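PDB 3R67: putative Glycosidase from Bacteroides thetaiotaomicron, which is a putative glycosidase of the beta-fructosidase clan, whose members are built on a beta-propeller fold. Local coordinates for residues 32-37 and 41-46. Numbering follows the deposited sequence.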
loop_
_atom_site.group_PDB
_atom_site.type_symbol
_atom_site.label_atom_id
_atom_site.label_comp_id
_atom_site.label_asym_id
_atom_site.label_seq_id
_atom_site.Cartn_x
_atom_site.Cartn_y
_atom_site.Cartn_z
ATOM N N THR A 32 3.937 6.926 -24.437
ATOM C CA THR A 32 5.112 7.468 -25.145
ATOM C C THR A 32 6.428 7.272 -24.382
ATOM O O THR A 32 7.485 7.396 -24.995
ATOM C CB THR A 32 4.940 8.968 -25.415
ATOM O OG1 THR A 32 4.991 9.680 -24.172
ATOM C CG2 THR A 32 3.654 9.292 -26.186
ATOM N N THR A 33 6.392 7.024 -23.059
ATOM C CA THR A 33 7.642 6.857 -22.306
ATOM C C THR A 33 8.194 5.445 -22.517
ATOM O O THR A 33 7.440 4.481 -22.673
ATOM C CB THR A 33 7.452 7.161 -20.834
ATOM O OG1 THR A 33 6.418 6.322 -20.340
ATOM C CG2 THR A 33 7.144 8.634 -20.570
ATOM N N VAL A 34 9.505 5.323 -22.521
ATOM C CA VAL A 34 10.138 4.046 -22.804
ATOM C C VAL A 34 11.242 3.766 -21.761
ATOM O O VAL A 34 11.774 4.678 -21.122
ATOM C CB VAL A 34 10.683 4.101 -24.270
ATOM C CG1 VAL A 34 11.760 5.165 -24.435
ATOM C CG2 VAL A 34 11.163 2.751 -24.766
ATOM N N PHE A 35 11.553 2.479 -21.587
ATOM C CA PHE A 35 12.576 2.000 -20.668
ATOM C C PHE A 35 13.276 0.786 -21.243
ATOM O O PHE A 35 12.624 -0.079 -21.815
ATOM C CB PHE A 35 11.913 1.668 -19.324
ATOM C CG PHE A 35 12.618 0.738 -18.375
ATOM C CD1 PHE A 35 13.727 1.170 -17.649
ATOM C CD2 PHE A 35 12.080 -0.513 -18.082
ATOM C CE1 PHE A 35 14.323 0.347 -16.692
ATOM C CE2 PHE A 35 12.683 -1.343 -17.139
ATOM C CZ PHE A 35 13.815 -0.913 -16.463
ATOM N N TYR A 36 14.593 0.709 -21.099
ATOM C CA TYR A 36 15.281 -0.488 -21.544
ATOM C C TYR A 36 15.291 -1.488 -20.394
ATOM O O TYR A 36 15.981 -1.274 -19.389
ATOM C CB TYR A 36 16.683 -0.188 -22.048
ATOM C CG TYR A 36 17.241 -1.357 -22.812
ATOM C CD1 TYR A 36 17.030 -1.478 -24.182
ATOM C CD2 TYR A 36 17.896 -2.394 -22.154
ATOM C CE1 TYR A 36 17.521 -2.564 -24.894
ATOM C CE2 TYR A 36 18.364 -3.503 -22.849
ATOM C CZ TYR A 36 18.190 -3.574 -24.225
ATOM O OH TYR A 36 18.652 -4.653 -24.926
ATOM N N CYS A 37 14.491 -2.557 -20.518
ATOM C CA CYS A 37 14.344 -3.536 -19.443
ATOM C C CYS A 37 15.541 -4.484 -19.420
ATOM O O CYS A 37 15.851 -5.125 -20.434
ATOM C CB CYS A 37 13.038 -4.308 -19.566
ATOM S SG CYS A 37 12.838 -5.606 -18.321
ATOM N N GLN A 41 15.551 -7.407 -22.066
ATOM C CA GLN A 41 16.689 -7.051 -22.926
ATOM C C GLN A 41 16.115 -6.419 -24.191
ATOM O O GLN A 41 16.370 -6.873 -25.306
ATOM C CB GLN A 41 17.626 -8.234 -23.224
ATOM C CG GLN A 41 18.467 -8.659 -22.022
ATOM C CD GLN A 41 19.412 -9.796 -22.341
ATOM O OE1 GLN A 41 19.446 -10.342 -23.453
ATOM N NE2 GLN A 41 20.201 -10.189 -21.356
ATOM N N ASP A 42 15.231 -5.420 -23.977
ATOM C CA ASP A 42 14.530 -4.710 -25.029
ATOM C C ASP A 42 13.801 -3.538 -24.441
ATOM O O ASP A 42 13.590 -3.499 -23.231
ATOM C CB ASP A 42 13.551 -5.655 -25.764
ATOM C CG ASP A 42 13.268 -5.279 -27.209
ATOM O OD1 ASP A 42 13.764 -4.212 -27.663
ATOM O OD2 ASP A 42 12.600 -6.075 -27.904
ATOM N N SER A 43 13.440 -2.564 -25.289
ATOM C CA SER A 43 12.701 -1.358 -24.900
ATOM C C SER A 43 11.278 -1.706 -24.567
ATOM O O SER A 43 10.624 -2.498 -25.259
ATOM C CB SER A 43 12.737 -0.308 -25.997
ATOM O OG SER A 43 14.087 0.066 -26.198
ATOM N N VAL A 44 10.813 -1.130 -23.479
ATOM C CA VAL A 44 9.496 -1.391 -22.949
ATOM C C VAL A 44 8.792 -0.068 -22.610
ATOM O O VAL A 44 9.344 0.794 -21.916
ATOM C CB VAL A 44 9.655 -2.307 -21.684
ATOM C CG1 VAL A 44 8.356 -2.464 -20.917
ATOM C CG2 VAL A 44 10.233 -3.674 -22.037
ATOM N N ALA A 45 7.565 0.069 -23.098
ATOM C CA ALA A 45 6.609 1.122 -22.730
ATOM C C ALA A 45 6.026 0.711 -21.378
ATOM O O ALA A 45 4.923 0.161 -21.285
ATOM C CB ALA A 45 5.557 1.275 -23.822
ATOM N N TRP A 46 6.844 0.898 -20.334
ATOM C CA TRP A 46 6.721 0.404 -18.975
ATOM C C TRP A 46 5.479 0.955 -18.207
ATOM O O TRP A 46 5.109 0.337 -17.206
ATOM C CB TRP A 46 8.001 0.750 -18.196
ATOM C CG TRP A 46 8.221 2.225 -18.024
ATOM C CD1 TRP A 46 8.817 3.076 -18.905
ATOM C CD2 TRP A 46 7.825 3.024 -16.897
ATOM N NE1 TRP A 46 8.832 4.349 -18.400
ATOM C CE2 TRP A 46 8.220 4.352 -17.171
ATOM C CE3 TRP A 46 7.181 2.739 -15.672
ATOM C CZ2 TRP A 46 8.034 5.393 -16.251
ATOM C CZ3 TRP A 46 6.978 3.774 -14.774
ATOM C CH2 TRP A 46 7.390 5.087 -15.072
#
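Tyr36 lays its ring over the Gln41-Asp42 backbone of the facing strand, with one face over Asp42 N, 3.5 Å above the ring plane and displaced toward the rim. CG anti to the backbone N (chi1 -166°) carries the ring there, and the phenol oxygen arrives at the 41-42 peptide, Tyr36 OH lying 3.2 Å from Gln41 C. Ser43 shares the sheet face of Tyr36, and Val34 CG2 packs on Ser43 CB at 3.7 Å. Next to the Tyr36-Ser43 pair, Phe35 and Val44 form an antiparallel hydrogen-bonded pair: Val44 N gives a 2.7 Å bond to Phe35 O, and Phe35 N a more bent one to Val44 O. Phe35, Cys37 and Val44 share the other face, with Cys37 CB 3.8 Å from Val44 CG2; Arg83 of strand 82-89 touches all three. Past the strand, Ala45 centres an inverse gamma turn that brings Trp46 back against Thr33-Phe35. Its CD1 presses on Phe35 CB at 3.4 Å, while the Phe35 ring directs its edge at the indole's five-membered ring in an offset edge-to-face pair, planes at 74°. Trp46 NE1 is hydrogen-bonded to Thr99 O, and Thr33 OG1, beside the indole, to Glu47 OE2. This is a short antiparallel beta hairpin, its Phe35 and Trp46 side chains set against the four-stranded sheet of strands 50-59 to 96-97, consistent with one blade of the clan's beta-propeller.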